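Local coordinates for putative diflavin flavoprotein A 3 (Nostoc sp., PDB 3FNI) that probably mediates electron transfer from NADH to oxygen, reducing it to water, and is represented here by its flavodoxin-like domain, at residues A[30-35]-A[143-148]; A[65-70]-A[99-104]; A[87-92]-A[116-121]. All coordinates share one frame; numbering follows the deposited sequence.

Contact 1 of 3, residues A[30-35]-A[143-148]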
loop_
_atom_site.group_PDB
_atom_site.type_symbol
_atom_site.label_atom_id
_atom_site.label_comp_id
_atom_site.label_asym_id
_atom_site.label_seq_id
_atom_site.Cartn_x
_atom_site.Cartn_y
_atom_site.Cartn_z
ATOM N N THR A 30 9.577 -4.025 -8.113
ATOM C CA THR A 30 10.644 -3.650 -9.028
ATOM C C THR A 30 11.027 -4.775 -9.981
ATOM O O THR A 30 11.315 -4.531 -11.148
ATOM C CB THR A 30 11.899 -3.240 -8.236
ATOM O OG1 THR A 30 11.580 -2.129 -7.393
ATOM C CG2 THR A 30 13.035 -2.863 -9.170
ATOM N N LYS A 31 11.041 -6.004 -9.478
ATOM C CA LYS A 31 11.403 -7.154 -10.301
ATOM C C LYS A 31 10.542 -7.271 -11.549
ATOM O O LYS A 31 11.013 -7.726 -12.586
ATOM C CB LYS A 31 11.265 -8.455 -9.511
ATOM C CG LYS A 31 12.271 -8.653 -8.411
ATOM C CD LYS A 31 12.134 -10.047 -7.805
ATOM C CE LYS A 31 13.029 -10.192 -6.580
ATOM N NZ LYS A 31 12.935 -11.536 -5.931
ATOM N N THR A 32 9.283 -6.861 -11.443
ATOM C CA THR A 32 8.349 -6.953 -12.555
ATOM C C THR A 32 8.447 -5.778 -13.511
ATOM O O THR A 32 7.712 -5.712 -14.496
ATOM C CB THR A 32 6.908 -7.026 -12.049
ATOM O OG1 THR A 32 6.524 -5.747 -11.524
ATOM C CG2 THR A 32 6.792 -8.074 -10.953
ATOM N N GLY A 33 9.350 -4.851 -13.218
ATOM C CA GLY A 33 9.516 -3.692 -14.072
ATOM C C GLY A 33 8.417 -2.656 -13.917
ATOM O O GLY A 33 8.353 -1.715 -14.703
ATOM N N VAL A 34 7.550 -2.821 -12.919
ATOM C CA VAL A 34 6.467 -1.870 -12.679
ATOM C C VAL A 34 6.975 -0.747 -11.769
ATOM O O VAL A 34 7.693 -0.999 -10.799
ATOM C CB VAL A 34 5.244 -2.567 -12.025
ATOM C CG1 VAL A 34 4.209 -1.536 -11.581
ATOM C CG2 VAL A 34 4.623 -3.532 -13.011
ATOM N N GLY A 35 6.610 0.490 -12.096
ATOM C CA GLY A 35 7.050 1.630 -11.310
ATOM C C GLY A 35 6.386 1.737 -9.950
ATOM O O GLY A 35 5.459 0.994 -9.647
ATOM N N LEU A 143 1.736 -8.508 -6.895
ATOM C CA LEU A 143 0.996 -7.314 -7.271
ATOM C C LEU A 143 1.550 -6.750 -8.565
ATOM O O LEU A 143 0.798 -6.329 -9.436
ATOM C CB LEU A 143 1.088 -6.256 -6.167
ATOM C CG LEU A 143 0.328 -4.956 -6.459
ATOM C CD1 LEU A 143 -1.149 -5.266 -6.723
ATOM C CD2 LEU A 143 0.481 -3.981 -5.273
ATOM N N GLY A 144 2.876 -6.743 -8.679
ATOM C CA GLY A 144 3.519 -6.241 -9.879
ATOM C C GLY A 144 3.099 -7.049 -11.095
ATOM O O GLY A 144 2.904 -6.490 -12.173
ATOM N N GLN A 145 2.962 -8.363 -10.919
ATOM C CA GLN A 145 2.552 -9.240 -12.012
ATOM C C GLN A 145 1.091 -8.981 -12.353
ATOM O O GLN A 145 0.708 -8.980 -13.519
ATOM C CB GLN A 145 2.739 -10.712 -11.629
ATOM C CG GLN A 145 4.191 -11.111 -11.367
ATOM C CD GLN A 145 4.353 -12.594 -11.085
ATOM O OE1 GLN A 145 3.868 -13.103 -10.079
ATOM N NE2 GLN A 145 5.034 -13.294 -11.981
ATOM N N TRP A 146 0.279 -8.759 -11.324
ATOM C CA TRP A 146 -1.131 -8.489 -11.522
ATOM C C TRP A 146 -1.281 -7.196 -12.327
ATOM O O TRP A 146 -2.051 -7.142 -13.285
ATOM C CB TRP A 146 -1.835 -8.359 -10.174
ATOM C CG TRP A 146 -3.300 -8.104 -10.292
ATOM C CD1 TRP A 146 -4.299 -9.038 -10.372
ATOM C CD2 TRP A 146 -3.941 -6.823 -10.365
ATOM N NE1 TRP A 146 -5.521 -8.414 -10.486
ATOM C CE2 TRP A 146 -5.330 -7.057 -10.483
ATOM C CE3 TRP A 146 -3.475 -5.501 -10.339
ATOM C CZ2 TRP A 146 -6.256 -6.018 -10.577
ATOM C CZ3 TRP A 146 -4.397 -4.464 -10.434
ATOM C CH2 TRP A 146 -5.773 -4.731 -10.549
ATOM N N VAL A 147 -0.538 -6.161 -11.935
ATOM C CA VAL A 147 -0.564 -4.870 -12.627
ATOM C C VAL A 147 -0.188 -5.061 -14.099
ATOM O O VAL A 147 -0.839 -4.518 -15.000
ATOM C CB VAL A 147 0.431 -3.858 -11.979
ATOM C CG1 VAL A 147 0.584 -2.616 -12.861
ATOM C CG2 VAL A 147 -0.066 -3.449 -10.593
ATOM N N THR A 148 0.868 -5.831 -14.345
ATOM C CA THR A 148 1.305 -6.082 -15.715
ATOM C C THR A 148 0.191 -6.748 -16.522
ATOM O O THR A 148 -0.126 -6.304 -17.627
ATOM C CB THR A 148 2.552 -6.974 -15.751
ATOM O OG1 THR A 148 3.613 -6.327 -15.042
ATOM C CG2 THR A 148 2.989 -7.225 -17.196
HETATM O O HOH W 1 6.152 -7.811 -16.499
#
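This is helix-to-loop packing on one outer layer of a flavodoxin-like, doubly wound alpha-beta domain: the turn that leads from helix 18-31 into edge strand 35-40 lies against the long helix 130-152. No hydrogen bond joins the two segments directly. Helix 18-31 ends in a Schellman motif, with Gly33 at positive phi (76°) and its N bonded back to Thr30 O. The reversal leaves Thr32 and Val34 both pointing at the helix. Thr32 sits over Gly144, where the two backbones come closest. Thr32 OG1 rests 3.5 Å from Gly144 CA; Gly144, with no side chain, lets the turn settle on the helix backbone. OG1 occupies the crowded position between its own N and carbonyl carbon (chi1 71°), which turns it back to its main polar partner, Ile29 O, and to a weak bond from Val34 N. Thr32 CG2 stands beside the backbone N and reaches the Gln145 end of the patch, 4.0 Å from Gln145 CG. Val34 touches the helix with both methyls. Val34 CG1, anti to the backbone N, meets Val147 CG1 obliquely at 4.0 Å, while Val34 CG2 lies 3.5 Å from Gly144 O and beside Thr148 OG1. Behind this pair the two valines continue toward the sheet, Val34 on Ile7 and Val147 on Thr58. Gly144 O is gripped twice from its own helix, by Thr148 N in the regular pattern and by Thr148 OG1 at 3.0 Å, the hydroxyl standing 27° above the carbonyl plane. Beside them a water links the segments, donating to Thr32 O and to Thr148 OG1, each at 3.3 Å.

Contact 2 of 3, residues A[65-70]-A[99-104]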
loop_
_atom_site.group_PDB
_atom_site.type_symbol
_atom_site.label_atom_id
_atom_site.label_comp_id
_atom_site.label_asym_id
_atom_site.label_seq_id
_atom_site.Cartn_x
_atom_site.Cartn_y
_atom_site.Cartn_z
ATOM N N SER A 65 -1.084 2.872 10.243
ATOM C CA SER A 65 -0.584 4.018 10.979
ATOM C C SER A 65 -0.803 3.863 12.475
ATOM O O SER A 65 -1.619 3.048 12.922
ATOM C CB SER A 65 -1.259 5.296 10.495
ATOM O OG SER A 65 -0.696 5.720 9.267
ATOM N N PRO A 66 -0.073 4.651 13.277
ATOM C CA PRO A 66 -0.218 4.567 14.729
ATOM C C PRO A 66 -1.589 5.053 15.178
ATOM O O PRO A 66 -2.105 6.040 14.661
ATOM C CB PRO A 66 0.908 5.461 15.244
ATOM C CG PRO A 66 1.911 5.443 14.127
ATOM C CD PRO A 66 1.048 5.536 12.915
ATOM N N ALA A 67 -2.174 4.344 16.133
ATOM C CA ALA A 67 -3.470 4.716 16.668
ATOM C C ALA A 67 -3.319 6.002 17.476
ATOM O O ALA A 67 -4.294 6.529 18.010
ATOM C CB ALA A 67 -4.008 3.606 17.548
ATOM N N ALA A 68 -2.088 6.504 17.554
ATOM C CA ALA A 68 -1.793 7.726 18.293
ATOM C C ALA A 68 -1.804 8.959 17.386
ATOM O O ALA A 68 -1.908 10.085 17.871
ATOM C CB ALA A 68 -0.429 7.600 18.995
ATOM N N SER A 69 -1.689 8.747 16.076
ATOM C CA SER A 69 -1.695 9.856 15.118
ATOM C C SER A 69 -2.975 9.865 14.292
ATOM O O SER A 69 -3.001 10.401 13.183
ATOM C CB SER A 69 -0.498 9.757 14.167
ATOM O OG SER A 69 0.727 9.738 14.870
ATOM N N ALA A 70 -4.032 9.273 14.838
ATOM C CA ALA A 70 -5.316 9.194 14.154
ATOM C C ALA A 70 -5.775 10.527 13.562
ATOM O O ALA A 70 -5.914 10.662 12.344
ATOM C CB ALA A 70 -6.378 8.654 15.111
ATOM N N ASP A 99 1.396 0.042 17.873
ATOM C CA ASP A 99 0.296 0.990 17.980
ATOM C C ASP A 99 -0.559 0.963 16.716
ATOM O O ASP A 99 -1.367 1.862 16.489
ATOM C CB ASP A 99 0.844 2.405 18.202
ATOM C CG ASP A 99 -0.176 3.341 18.834
ATOM O OD1 ASP A 99 0.100 4.558 18.930
ATOM O OD2 ASP A 99 -1.252 2.863 19.245
ATOM N N ASP A 100 -0.379 -0.072 15.899
ATOM C CA ASP A 100 -1.128 -0.212 14.652
ATOM C C ASP A 100 -2.624 -0.038 14.818
ATOM O O ASP A 100 -3.224 -0.479 15.802
ATOM C CB ASP A 100 -0.883 -1.586 14.011
ATOM C CG ASP A 100 0.394 -1.645 13.208
ATOM O OD1 ASP A 100 1.235 -0.747 13.371
ATOM O OD2 ASP A 100 0.562 -2.601 12.415
ATOM N N GLU A 101 -3.212 0.607 13.822
ATOM C CA GLU A 101 -4.637 0.838 13.771
ATOM C C GLU A 101 -5.176 -0.522 13.321
ATOM O O GLU A 101 -4.466 -1.273 12.651
ATOM C CB GLU A 101 -4.931 1.910 12.720
ATOM C CG GLU A 101 -6.305 2.525 12.805
ATOM C CD GLU A 101 -6.466 3.416 14.016
ATOM O OE1 GLU A 101 -5.690 4.389 14.142
ATOM O OE2 GLU A 101 -7.365 3.144 14.840
ATOM N N PRO A 102 -6.421 -0.868 13.692
ATOM C CA PRO A 102 -6.972 -2.166 13.278
ATOM C C PRO A 102 -6.903 -2.327 11.767
ATOM O O PRO A 102 -7.520 -1.562 11.027
ATOM C CB PRO A 102 -8.413 -2.111 13.776
ATOM C CG PRO A 102 -8.327 -1.214 14.964
ATOM C CD PRO A 102 -7.387 -0.120 14.512
ATOM N N ILE A 103 -6.159 -3.328 11.309
ATOM C CA ILE A 103 -6.019 -3.565 9.879
ATOM C C ILE A 103 -7.308 -4.069 9.219
ATOM O O ILE A 103 -7.705 -3.572 8.167
ATOM C CB ILE A 103 -4.853 -4.553 9.598
ATOM C CG1 ILE A 103 -4.826 -4.925 8.112
ATOM C CG2 ILE A 103 -4.987 -5.788 10.475
ATOM C CD1 ILE A 103 -3.570 -5.650 7.692
ATOM N N ASP A 104 -7.972 -5.033 9.843
ATOM C CA ASP A 104 -9.201 -5.592 9.284
ATOM C C ASP A 104 -10.241 -4.580 8.847
ATOM O O ASP A 104 -10.776 -4.684 7.746
ATOM C CB ASP A 104 -9.805 -6.583 10.267
ATOM C CG ASP A 104 -8.941 -7.808 10.430
ATOM O OD1 ASP A 104 -8.757 -8.539 9.428
ATOM O OD2 ASP A 104 -8.436 -8.033 11.544
#
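Asp100 OD1 is the best-held polar atom, gripped by two hydroxyls, Thr95 OG1 and Tyr15 OH, as its side chain points away from the facing turn. Between the two segments the best-held atom is Asp99 O, with one short hydrogen bond and one softer contact: Ala67 N donates to it at 2.6 Å, in the carbonyl plane with an N-H...O angle of 152°, and Pro66 CA lies 3.4 Å away in a CA-H...O contact. The contact joins two loops beyond the C-terminal ends of the parallel strands of the flavodoxin-like fold, one between strand 57-63 and helix 70-83, the other leading into helix 103-112. In flavodoxins loops at this end of the sheet surround the FMN. A single beta bridge pairs Pro66 with Asp100; its second bond, from Glu101 N to Ser65 O, is weak. Past the bridge, residues 66-69 fold into a type I turn closed by Ser69 N to Pro66 O. The Asp99 carboxylate lies along the start of this turn. Its CG stands anti to the backbone N (chi1 -158°), which sends the two oxygens to successive residues: Asp99 OD2 approaches Ala67 CB at 3.3 Å, while Asp99 OD1 meets Ala68 CB and lies 3.2 Å from Ala68 N. Glu101 comes from the far side of Ala67. Its CG is anti to the backbone N, and a bend at chi2 (71°) folds the carboxylate back over the turn, bringing Glu101 OE1 to 3.4 Å from Ala67 CA.

Contact 3 of 3, residues A[87-92]-A[116-121]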
loop_
_atom_site.group_PDB
_atom_site.type_symbol
_atom_site.label_atom_id
_atom_site.label_comp_id
_atom_site.label_asym_id
_atom_site.label_seq_id
_atom_site.Cartn_x
_atom_site.Cartn_y
_atom_site.Cartn_z
ATOM N N LYS A 87 -11.292 -0.606 -10.100
ATOM C CA LYS A 87 -10.454 -1.306 -11.072
ATOM C C LYS A 87 -9.043 -1.585 -10.569
ATOM O O LYS A 87 -8.249 -2.233 -11.255
ATOM C CB LYS A 87 -10.367 -0.493 -12.370
ATOM C CG LYS A 87 -11.695 -0.307 -13.086
ATOM C CD LYS A 87 -12.051 -1.512 -13.942
ATOM C CE LYS A 87 -11.067 -1.656 -15.102
ATOM N NZ LYS A 87 -11.333 -2.849 -15.970
ATOM N N GLN A 88 -8.705 -1.096 -9.384
ATOM C CA GLN A 88 -7.364 -1.361 -8.901
ATOM C C GLN A 88 -7.300 -2.435 -7.823
ATOM O O GLN A 88 -8.323 -2.939 -7.360
ATOM C CB GLN A 88 -6.686 -0.060 -8.450
ATOM C CG GLN A 88 -7.504 0.794 -7.523
ATOM C CD GLN A 88 -7.102 2.263 -7.561
ATOM O OE1 GLN A 88 -7.631 3.075 -6.806
ATOM N NE2 GLN A 88 -6.174 2.611 -8.444
ATOM N N ALA A 89 -6.077 -2.818 -7.480
ATOM C CA ALA A 89 -5.825 -3.842 -6.483
ATOM C C ALA A 89 -5.075 -3.193 -5.318
ATOM O O ALA A 89 -4.298 -2.255 -5.513
ATOM C CB ALA A 89 -5.002 -4.954 -7.098
ATOM N N VAL A 90 -5.308 -3.693 -4.107
ATOM C CA VAL A 90 -4.673 -3.124 -2.929
ATOM C C VAL A 90 -4.245 -4.172 -1.903
ATOM O O VAL A 90 -4.973 -5.129 -1.632
ATOM C CB VAL A 90 -5.633 -2.085 -2.263
ATOM C CG1 VAL A 90 -6.819 -2.804 -1.627
ATOM C CG2 VAL A 90 -4.887 -1.229 -1.247
ATOM N N GLY A 91 -3.042 -3.981 -1.357
ATOM C CA GLY A 91 -2.506 -4.873 -0.341
ATOM C C GLY A 91 -2.176 -4.055 0.897
ATOM O O GLY A 91 -1.799 -2.891 0.778
ATOM N N ILE A 92 -2.291 -4.651 2.081
ATOM C CA ILE A 92 -2.036 -3.927 3.325
ATOM C C ILE A 92 -1.139 -4.690 4.302
ATOM O O ILE A 92 -1.283 -5.901 4.476
ATOM C CB ILE A 92 -3.382 -3.585 4.033
ATOM C CG1 ILE A 92 -4.232 -2.694 3.106
ATOM C CG2 ILE A 92 -3.119 -2.903 5.378
ATOM C CD1 ILE A 92 -5.643 -2.393 3.607
ATOM N N THR A 116 -9.638 -5.231 -5.607
ATOM C CA THR A 116 -9.261 -6.625 -5.408
ATOM C C THR A 116 -8.106 -6.678 -4.410
ATOM O O THR A 116 -7.268 -5.782 -4.381
ATOM C CB THR A 116 -8.834 -7.300 -6.730
ATOM O OG1 THR A 116 -7.571 -6.782 -7.146
ATOM C CG2 THR A 116 -9.855 -7.033 -7.819
ATOM N N THR A 117 -8.074 -7.713 -3.574
ATOM C CA THR A 117 -7.000 -7.844 -2.605
ATOM C C THR A 117 -5.761 -8.299 -3.362
ATOM O O THR A 117 -5.758 -9.366 -3.979
ATOM C CB THR A 117 -7.334 -8.875 -1.515
ATOM O OG1 THR A 117 -7.261 -10.199 -2.063
ATOM C CG2 THR A 117 -8.721 -8.634 -0.985
ATOM N N ALA A 118 -4.724 -7.465 -3.322
ATOM C CA ALA A 118 -3.462 -7.726 -4.010
ATOM C C ALA A 118 -2.774 -8.994 -3.528
ATOM O O ALA A 118 -2.207 -9.754 -4.317
ATOM C CB ALA A 118 -2.536 -6.543 -3.843
ATOM N N PHE A 119 -2.820 -9.208 -2.223
ATOM C CA PHE A 119 -2.216 -10.372 -1.611
ATOM C C PHE A 119 -2.790 -10.447 -0.205
ATOM O O PHE A 119 -3.404 -9.483 0.271
ATOM C CB PHE A 119 -0.681 -10.218 -1.573
ATOM C CG PHE A 119 -0.212 -8.841 -1.172
ATOM C CD1 PHE A 119 0.305 -7.958 -2.122
ATOM C CD2 PHE A 119 -0.324 -8.408 0.151
ATOM C CE1 PHE A 119 0.695 -6.678 -1.762
ATOM C CE2 PHE A 119 0.065 -7.128 0.516
ATOM C CZ PHE A 119 0.576 -6.256 -0.438
ATOM N N PRO A 120 -2.619 -11.598 0.472
ATOM C CA PRO A 120 -3.137 -11.761 1.839
ATOM C C PRO A 120 -2.520 -10.669 2.727
ATOM O O PRO A 120 -1.308 -10.478 2.710
ATOM C CB PRO A 120 -2.657 -13.163 2.226
ATOM C CG PRO A 120 -2.523 -13.880 0.875
ATOM C CD PRO A 120 -1.914 -12.811 0.013
ATOM N N ALA A 121 -3.343 -9.951 3.487
ATOM C CA ALA A 121 -2.822 -8.894 4.352
ATOM C C ALA A 121 -1.663 -9.414 5.196
ATOM O O ALA A 121 -1.825 -10.374 5.948
ATOM C CB ALA A 121 -3.923 -8.356 5.261
HETATM O O HOH W 2 -4.008 -7.144 1.827
#
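Backbone pairing carries this contact, the parallel join of strand 89-93 to edge strand 116-117 in a beta-alpha-beta unit of the flavodoxin-like sheet, with helix 103-112 as the crossover. Three hydrogen bonds form the ladder. Thr116 N gives to Gln88 O; Val90 N meets Thr116 O at 2.9 Å, nearly along the C=O axis; Ala118 N gives to Val90 O at 2.9 Å with a straight N-H (174°), yet stands 63° above that carbonyl plane. Water then takes over, accepting from Ile92 N and donating to Phe119 O. CA-H...O contacts add to the ladder, Ala89 CA to Thr116 O and Thr117 CA to Val90 O among them. On the helix 130-152 side, Ala89 CB and Ala118 CB pack at 4.4 Å, against Trp146 and Leu143 respectively; on the other side Ile92 packs on Leu107. A methyl also lies beside a hydroxyl, Ala89 CB 3.2 Å from Thr116 OG1. Phe119, with CG in the crowded position between its own N and carbonyl carbon (chi1 42°), lays its ring over Gly91, which has no side chain to obstruct it: Gly91 CA sits over one ring face, 3.4 Å from Phe119 CZ.

Contact 3 is the buried one, a strand pairing held by backbone bonds; contact 1 is partly buried and rests on methyl packing with a water bridge; contact 2 lies at the surface, held by one firm and one weak backbone bond, with two carboxylates set against the turn. Contacts 1 and 3 share an interface through helix 130-152: Trp146 CZ3 lies 3.4 Å from Ala89 CB, and Leu143 packs on Ala118. Contacts 2 and 3 are joined by helix 103-112, whose Ile103 touches Ile92 and Ala121 on the other side of the sheet. Contacts 1 and 2 do not meet; their centres are about 28 Å apart, on opposite sides of the chain's centre.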